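Local coordinates for protein pumilio homolog 23 (Arabidopsis thaliana, PDB 5WZK) that binds RNA sequence-specifically through pumilio repeats, here holding an 11-nucleotide 18S rRNA element, and probably regulates the translation and stability of target mRNAs, at residues Ser339-Cys344 and Ser405-Pro410; Gly175-Ser180 and Ile215-Arg220. All coordinates share one frame; numbering follows the deposited sequence.

Contact 1: Ser339-Cys344 and Ser405-Pro410; sequences SHENKC and SDHIQP
His407 and Asn342 make the one hydrogen bond between Ser405-Pro410 and the start of helix 341-352, and most of the contact gathers round the His407 ring. Ser405 opens the second segment, its carbonyl O accepting a bond from Gln409 NE2, which ties the turn back on itself. Asp406 lies at the margin, its OD2 bonded to Ser404 OG. His407 then reaches across. With its CG beside the backbone N and anti to the carbonyl carbon (chi1 -53°), the ring enters beside the first turn of the opposite helix. Its ND1 donates to Asn342 OD1 at 2.6 Å, almost perfectly straight and within the ring plane, while the amide plane of Asn342 is turned 73° against the ring. Over one face sits Glu341 CB, 3.9 Å from the ring centroid and close to the ring normal, a CH-pi contact. The Glu341 chain bends at chi2, leaving OE2 4.7 Å from His407 NE2, too far for contact, although the carboxylate could still favour a protonated ring. Were His407 replaced by an alanine, Asn342 OD1 would probably lose this donor and Glu341 CB the ring face it packs on. Ile408 follows as the N-cap residue of helix 409-416, its side chain turned to Phe401 and Phe403. The contact thus joins the first turn of helix 341-352 to the segment leading into helix 409-416, at the protein surface: Glu341 also rests on Ser334 of helix 324-337 and on Phe403, and His407 reaches Cys345, one turn further along helix 341-352.

Contact 2: Gly175-Ser180 and Ile215-Arg220; sequences GLLSCS and IPLILR
Leu177, late in helix 166-177, packs against Leu217 and Ile218 in the last turn of helix 208-219, inside the right-handed superhelix of helical pumilio repeats. Pumilio repeat 4 begins at Gly175 and runs to Pro216, so Leu177 lies in its first residues and meets Leu217 and Ile218 just beyond its last. Leu177 carries the contact from its own side and can be followed outward. Its CB, directed at the other helix, meets Leu217 CD1 at 4.1 Å. With chi1 at -56°, CG lies anti to the carbonyl carbon, and from there the two methyls spread. CD2 goes on to Ile218 and touches its CG1 at 3.9 Å, the two side chains crossing at a slant. One leucine therefore spans two consecutive residues of the facing helix, its base on the first and a branch tip on the second. The contact is purely apolar, with no hydrogen bond between the segments. Leu177 also leans on Met184 of helix 181-187 and Leu197 of helix 191-203, while Ile218 reaches Leu253 of helix 248-260, so these two are buried among neighbouring helices; Leu217 stays partly exposed. Ser178 is the centre of an inverse gamma turn, and Ser180, the N-cap of helix 181-187, accepts a bond from Asp183 N at its OG. Helix 208-219 closes in a Schellman motif, with Arg220 at positive phi in the C-prime position. The Arg220 side chain is fixed by Arg181 O at NE and by a salt bridge to Glu240 at NH2. Within the motif, Arg220 N lies 3.4 Å from Leu217 O, a weak bond.

Overall arrangement
Contact 2 comes first along the chain and is complete before contact 1 begins. Their centres are 44 Å apart and their nearest atoms about 25 Å, so they do not touch and mark separate places on the same curved repeat array. Neither reaches the bound RNA: the nearest atoms of contact 2 lie about 12 Å from it and those of contact 1 about 15 Å, consistent with packing within the scaffold rather than direct base reading. They differ in kind, since 175-180 with 215-220 is buried and apolar, whereas 339-344 with 405-410 lies at the surface, where one helix begins beside the segment leading into another, and combines one hydrogen bond with a CH-pi contact.

Contact 1: Ser339-Cys344 and Ser405-Pro410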
ATOM      1  N   SER A 339       0.723  19.116  16.816  1.00 44.06           N
ATOM      2  CA  SER A 339      -0.080  20.326  16.737  1.00 33.55           C
ATOM      3  C   SER A 339      -1.548  19.943  16.643  1.00 41.94           C
ATOM      4  O   SER A 339      -1.902  19.004  15.922  1.00 44.75           O
ATOM      5  CB  SER A 339       0.320  21.169  15.528  1.00 38.96           C
ATOM      6  OG  SER A 339      -0.565  22.261  15.353  1.00 38.27           O
ATOM      7  N   HIS A 340      -2.395  20.681  17.366  1.00 35.30           N
ATOM      8  CA  HIS A 340      -3.852  20.531  17.315  1.00 33.82           C
ATOM      9  C   HIS A 340      -4.315  19.171  17.810  1.00 40.01           C
ATOM     10  O   HIS A 340      -5.417  18.723  17.451  1.00 37.37           O
ATOM     11  CB  HIS A 340      -4.412  20.760  15.906  1.00 38.18           C
ATOM     12  CG  HIS A 340      -4.188  22.136  15.373  1.00 39.88           C
ATOM     13  ND1 HIS A 340      -2.930  22.650  15.138  1.00 36.43           N
ATOM     14  CD2 HIS A 340      -5.063  23.104  15.012  1.00 45.30           C
ATOM     15  CE1 HIS A 340      -3.040  23.875  14.659  1.00 35.44           C
ATOM     16  NE2 HIS A 340      -4.324  24.175  14.572  1.00 38.27           N
ATOM     17  N   GLU A 341      -3.488  18.501  18.620  1.00 40.15           N
ATOM     18  CA  GLU A 341      -3.865  17.202  19.162  1.00 34.36           C
ATOM     19  C   GLU A 341      -5.212  17.289  19.863  1.00 37.66           C
ATOM     20  O   GLU A 341      -6.169  16.596  19.503  1.00 37.86           O
ATOM     21  CB  GLU A 341      -2.786  16.693  20.117  1.00 36.99           C
ATOM     22  CG  GLU A 341      -1.413  16.486  19.488  1.00 36.83           C
ATOM     23  CD  GLU A 341      -0.437  17.591  19.850  1.00 44.43           C
ATOM     24  OE1 GLU A 341      -0.863  18.778  19.851  1.00 44.72           O
ATOM     25  OE2 GLU A 341       0.742  17.265  20.159  1.00 43.63           O
ATOM     26  N   ASN A 342      -5.317  18.182  20.842  1.00 45.11           N
ATOM     27  CA  ASN A 342      -6.564  18.287  21.581  1.00 40.96           C
ATOM     28  C   ASN A 342      -7.705  18.732  20.682  1.00 43.84           C
ATOM     29  O   ASN A 342      -8.803  18.157  20.715  1.00 42.34           O
ATOM     30  CB  ASN A 342      -6.391  19.244  22.747  1.00 46.36           C
ATOM     31  CG  ASN A 342      -6.862  18.647  24.010  1.00 48.66           C
ATOM     32  OD1 ASN A 342      -6.103  17.975  24.700  1.00 55.92           O
ATOM     33  ND2 ASN A 342      -8.145  18.821  24.303  1.00 62.52           N
ATOM     34  N   LYS A 343      -7.472  19.761  19.869  1.00 40.12           N
ATOM     35  CA  LYS A 343      -8.532  20.184  18.966  1.00 48.86           C
ATOM     36  C   LYS A 343      -9.009  19.011  18.111  1.00 41.76           C
ATOM     37  O   LYS A 343     -10.218  18.817  17.933  1.00 40.05           O
ATOM     38  CB  LYS A 343      -8.054  21.364  18.118  1.00 49.70           C
ATOM     39  CG  LYS A 343      -8.189  22.719  18.814  1.00 39.84           C
ATOM     40  CD  LYS A 343      -7.171  23.734  18.306  1.00 53.46           C
ATOM     41  CE  LYS A 343      -7.310  25.092  19.001  1.00 53.43           C
ATOM     42  NZ  LYS A 343      -8.589  25.773  18.623  1.00 65.46           N
ATOM     43  N   CYS A 344      -8.074  18.173  17.649  1.00 42.41           N
ATOM     44  CA  CYS A 344      -8.417  17.036  16.799  1.00 44.17           C
ATOM     45  C   CYS A 344      -9.301  16.044  17.530  1.00 36.63           C
ATOM     46  O   CYS A 344     -10.388  15.687  17.056  1.00 32.52           O
ATOM     47  CB  CYS A 344      -7.151  16.337  16.318  1.00 41.68           C
ATOM     48  SG  CYS A 344      -6.672  16.877  14.717  1.00 70.79           S
ATOM     49  N   SER A 405      -2.492  10.313  27.128  1.00 41.34           N
ATOM     50  CA  SER A 405      -3.745  10.216  27.874  1.00 39.07           C
ATOM     51  C   SER A 405      -4.396  11.569  28.144  1.00 38.62           C
ATOM     52  O   SER A 405      -5.614  11.610  28.342  1.00 32.68           O
ATOM     53  CB  SER A 405      -3.510   9.476  29.193  1.00 36.58           C
ATOM     54  OG  SER A 405      -2.333   9.926  29.838  1.00 46.61           O
ATOM     55  N   ASP A 406      -3.624  12.667  28.127  1.00 45.16           N
ATOM     56  CA  ASP A 406      -4.184  14.007  28.341  1.00 38.71           C
ATOM     57  C   ASP A 406      -5.295  14.330  27.352  1.00 39.69           C
ATOM     58  O   ASP A 406      -6.260  15.017  27.701  1.00 41.99           O
ATOM     59  CB  ASP A 406      -3.100  15.075  28.197  1.00 43.05           C
ATOM     60  CG  ASP A 406      -1.943  14.846  29.101  1.00 65.04           C
ATOM     61  OD1 ASP A 406      -2.155  14.831  30.331  1.00 70.92           O
ATOM     62  OD2 ASP A 406      -0.820  14.670  28.580  1.00 78.99           O
ATOM     63  N   HIS A 407      -5.150  13.890  26.101  1.00 37.17           N
ATOM     64  CA  HIS A 407      -6.017  14.326  25.015  1.00 33.19           C
ATOM     65  C   HIS A 407      -7.201  13.403  24.772  1.00 28.63           C
ATOM     66  O   HIS A 407      -8.097  13.770  24.009  1.00 33.92           O
ATOM     67  CB  HIS A 407      -5.216  14.442  23.701  1.00 37.87           C
ATOM     68  CG  HIS A 407      -3.976  15.284  23.804  1.00 44.17           C
ATOM     69  ND1 HIS A 407      -4.002  16.619  24.150  1.00 44.45           N
ATOM     70  CD2 HIS A 407      -2.672  14.981  23.586  1.00 45.66           C
ATOM     71  CE1 HIS A 407      -2.770  17.096  24.158  1.00 46.48           C
ATOM     72  NE2 HIS A 407      -1.944  16.125  23.810  1.00 45.94           N
ATOM     73  N   ILE A 408      -7.231  12.216  25.367  1.00 24.60           N
ATOM     74  CA  ILE A 408      -8.177  11.206  24.902  1.00 35.10           C
ATOM     75  C   ILE A 408      -8.977  10.601  26.049  1.00 36.03           C
ATOM     76  O   ILE A 408      -9.374   9.428  25.992  1.00 33.56           O
ATOM     77  CB  ILE A 408      -7.451  10.100  24.115  1.00 30.02           C
ATOM     78  CG1 ILE A 408      -6.360   9.468  24.985  1.00 31.32           C
ATOM     79  CG2 ILE A 408      -6.894  10.660  22.819  1.00 30.38           C
ATOM     80  CD1 ILE A 408      -5.787   8.206  24.402  1.00 31.38           C
ATOM     81  N   GLN A 409      -9.231  11.396  27.085  1.00 27.80           N
ATOM     82  CA  GLN A 409      -9.950  10.872  28.240  1.00 27.54           C
ATOM     83  C   GLN A 409     -11.351  10.373  27.893  1.00 32.19           C
ATOM     84  O   GLN A 409     -11.731   9.288  28.376  1.00 28.37           O
ATOM     85  CB  GLN A 409      -9.960  11.939  29.337  1.00 25.64           C
ATOM     86  CG  GLN A 409      -8.596  12.093  30.004  1.00 20.86           C
ATOM     87  CD  GLN A 409      -8.260  10.896  30.881  1.00 32.12           C
ATOM     88  OE1 GLN A 409      -9.076  10.455  31.715  1.00 34.59           O
ATOM     89  NE2 GLN A 409      -7.065  10.354  30.696  1.00 26.55           N
ATOM     90  N   PRO A 410     -12.142  11.053  27.063  1.00 28.28           N
ATOM     91  CA  PRO A 410     -13.397  10.438  26.626  1.00 27.21           C
ATOM     92  C   PRO A 410     -13.197   9.102  25.939  1.00 24.58           C
ATOM     93  O   PRO A 410     -14.035   8.209  26.080  1.00 28.75           O
ATOM     94  CB  PRO A 410     -13.981  11.493  25.676  1.00 23.23           C
ATOM     95  CG  PRO A 410     -13.445  12.750  26.185  1.00 22.68           C
ATOM     96  CD  PRO A 410     -12.048  12.447  26.600  1.00 23.93           C
TER

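Contact 2: Gly175-Ser180 and Ile215-Arg220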
ATOM      1  N   GLY A 175      12.332  11.121 -22.502  1.00 28.07           N
ATOM      2  CA  GLY A 175      11.547  10.855 -23.689  1.00 20.74           C
ATOM      3  C   GLY A 175      10.063  10.814 -23.406  1.00 25.97           C
ATOM      4  O   GLY A 175       9.261  11.353 -24.176  1.00 26.62           O
ATOM      5  N   LEU A 176       9.673  10.193 -22.283  1.00 20.88           N
ATOM      6  CA  LEU A 176       8.250  10.072 -21.991  1.00 23.27           C
ATOM      7  C   LEU A 176       7.614  11.421 -21.671  1.00 28.70           C
ATOM      8  O   LEU A 176       6.414  11.603 -21.913  1.00 30.03           O
ATOM      9  CB  LEU A 176       8.014   9.098 -20.843  1.00 21.95           C
ATOM     10  CG  LEU A 176       8.638   7.700 -20.889  1.00 24.26           C
ATOM     11  CD1 LEU A 176       8.090   6.900 -19.744  1.00 20.46           C
ATOM     12  CD2 LEU A 176       8.371   6.984 -22.194  1.00 23.94           C
ATOM     13  N   LEU A 177       8.383  12.384 -21.158  1.00 22.78           N
ATOM     14  CA  LEU A 177       7.819  13.666 -20.745  1.00 25.77           C
ATOM     15  C   LEU A 177       8.017  14.783 -21.756  1.00 26.81           C
ATOM     16  O   LEU A 177       7.589  15.911 -21.496  1.00 29.12           O
ATOM     17  CB  LEU A 177       8.412  14.112 -19.411  1.00 26.50           C
ATOM     18  CG  LEU A 177       8.246  13.112 -18.274  1.00 29.47           C
ATOM     19  CD1 LEU A 177       8.953  13.615 -17.050  1.00 28.27           C
ATOM     20  CD2 LEU A 177       6.785  12.858 -17.997  1.00 23.53           C
ATOM     21  N   SER A 178       8.652  14.516 -22.889  1.00 31.92           N
ATOM     22  CA  SER A 178       9.008  15.581 -23.827  1.00 27.10           C
ATOM     23  C   SER A 178       7.969  15.727 -24.920  1.00 38.33           C
ATOM     24  O   SER A 178       8.290  15.700 -26.111  1.00 54.18           O
ATOM     25  CB  SER A 178      10.368  15.302 -24.427  1.00 20.86           C
ATOM     26  OG  SER A 178      10.300  14.107 -25.164  1.00 34.57           O
ATOM     27  N   CYS A 179       6.712  15.831 -24.543  1.00 24.84           N
ATOM     28  CA  CYS A 179       5.664  16.108 -25.500  1.00 27.21           C
ATOM     29  C   CYS A 179       5.157  17.517 -25.249  1.00 24.77           C
ATOM     30  O   CYS A 179       5.575  18.176 -24.297  1.00 30.99           O
ATOM     31  CB  CYS A 179       4.556  15.070 -25.377  1.00 31.19           C
ATOM     32  SG  CYS A 179       3.993  14.926 -23.701  1.00 28.73           S
ATOM     33  N   SER A 180       4.241  17.978 -26.102  1.00 25.90           N
ATOM     34  CA  SER A 180       3.622  19.277 -25.880  1.00 17.61           C
ATOM     35  C   SER A 180       2.880  19.297 -24.546  1.00 23.09           C
ATOM     36  O   SER A 180       2.482  18.264 -24.007  1.00 30.53           O
ATOM     37  CB  SER A 180       2.656  19.617 -27.010  1.00 20.31           C
ATOM     38  OG  SER A 180       1.470  18.844 -26.971  1.00 23.08           O
ATOM     39  N   ILE A 215       8.281  16.826 -12.107  1.00 28.89           N
ATOM     40  CA  ILE A 215       6.957  17.193 -11.606  1.00 26.36           C
ATOM     41  C   ILE A 215       6.404  18.440 -12.301  1.00 26.25           C
ATOM     42  O   ILE A 215       5.226  18.439 -12.658  1.00 30.34           O
ATOM     43  CB  ILE A 215       6.986  17.330 -10.066  1.00 27.97           C
ATOM     44  CG1 ILE A 215       7.325  15.999  -9.401  1.00 27.51           C
ATOM     45  CG2 ILE A 215       5.658  17.882  -9.562  1.00 25.05           C
ATOM     46  CD1 ILE A 215       7.385  16.091  -7.870  1.00 25.00           C
ATOM     47  N   PRO A 216       7.184  19.509 -12.515  1.00 28.29           N
ATOM     48  CA  PRO A 216       6.614  20.641 -13.279  1.00 31.52           C
ATOM     49  C   PRO A 216       6.262  20.279 -14.720  1.00 34.62           C
ATOM     50  O   PRO A 216       5.236  20.752 -15.241  1.00 27.22           O
ATOM     51  CB  PRO A 216       7.714  21.720 -13.191  1.00 25.69           C
ATOM     52  CG  PRO A 216       8.937  21.020 -12.674  1.00 30.23           C
ATOM     53  CD  PRO A 216       8.460  19.873 -11.862  1.00 29.54           C
ATOM     54  N   LEU A 217       7.071  19.440 -15.377  1.00 25.19           N
ATOM     55  CA  LEU A 217       6.670  18.921 -16.683  1.00 25.38           C
ATOM     56  C   LEU A 217       5.317  18.206 -16.623  1.00 31.28           C
ATOM     57  O   LEU A 217       4.469  18.391 -17.509  1.00 32.55           O
ATOM     58  CB  LEU A 217       7.740  17.977 -17.223  1.00 28.06           C
ATOM     59  CG  LEU A 217       8.942  18.649 -17.878  1.00 30.28           C
ATOM     60  CD1 LEU A 217      10.005  17.621 -18.136  1.00 20.60           C
ATOM     61  CD2 LEU A 217       8.533  19.308 -19.159  1.00 19.12           C
ATOM     62  N   ILE A 218       5.103  17.365 -15.603  1.00 30.36           N
ATOM     63  CA  ILE A 218       3.855  16.612 -15.540  1.00 25.54           C
ATOM     64  C   ILE A 218       2.694  17.537 -15.239  1.00 30.57           C
ATOM     65  O   ILE A 218       1.581  17.322 -15.739  1.00 33.94           O
ATOM     66  CB  ILE A 218       3.954  15.481 -14.503  1.00 33.30           C
ATOM     67  CG1 ILE A 218       4.972  14.432 -14.955  1.00 29.03           C
ATOM     68  CG2 ILE A 218       2.568  14.851 -14.222  1.00 18.28           C
ATOM     69  CD1 ILE A 218       5.272  13.404 -13.876  1.00 29.29           C
ATOM     70  N   LEU A 219       2.927  18.584 -14.437  1.00 28.23           N
ATOM     71  CA  LEU A 219       1.882  19.529 -14.056  1.00 26.98           C
ATOM     72  C   LEU A 219       1.733  20.683 -15.035  1.00 32.50           C
ATOM     73  O   LEU A 219       0.770  21.448 -14.914  1.00 40.51           O
ATOM     74  CB  LEU A 219       2.146  20.086 -12.651  1.00 27.44           C
ATOM     75  CG  LEU A 219       2.004  19.085 -11.491  1.00 31.64           C
ATOM     76  CD1 LEU A 219       2.503  19.666 -10.176  1.00 16.71           C
ATOM     77  CD2 LEU A 219       0.568  18.583 -11.351  1.00 22.74           C
ATOM     78  N   ARG A 220       2.648  20.818 -15.995  1.00 26.62           N
ATOM     79  CA  ARG A 220       2.578  21.834 -17.047  1.00 35.36           C
ATOM     80  C   ARG A 220       2.756  23.247 -16.499  1.00 41.22           C
ATOM     81  O   ARG A 220       2.084  24.171 -16.954  1.00 45.72           O
ATOM     82  CB  ARG A 220       1.272  21.762 -17.850  1.00 29.30           C
ATOM     83  CG  ARG A 220       0.981  20.429 -18.485  1.00 33.20           C
ATOM     84  CD  ARG A 220      -0.497  20.259 -18.761  1.00 29.84           C
ATOM     85  NE  ARG A 220      -0.977  21.122 -19.837  1.00 37.62           N
ATOM     86  CZ  ARG A 220      -1.855  22.126 -19.702  1.00 39.73           C
ATOM     87  NH1 ARG A 220      -2.225  22.834 -20.765  1.00 41.30           N
ATOM     88  NH2 ARG A 220      -2.375  22.428 -18.524  1.00 28.30           N
TER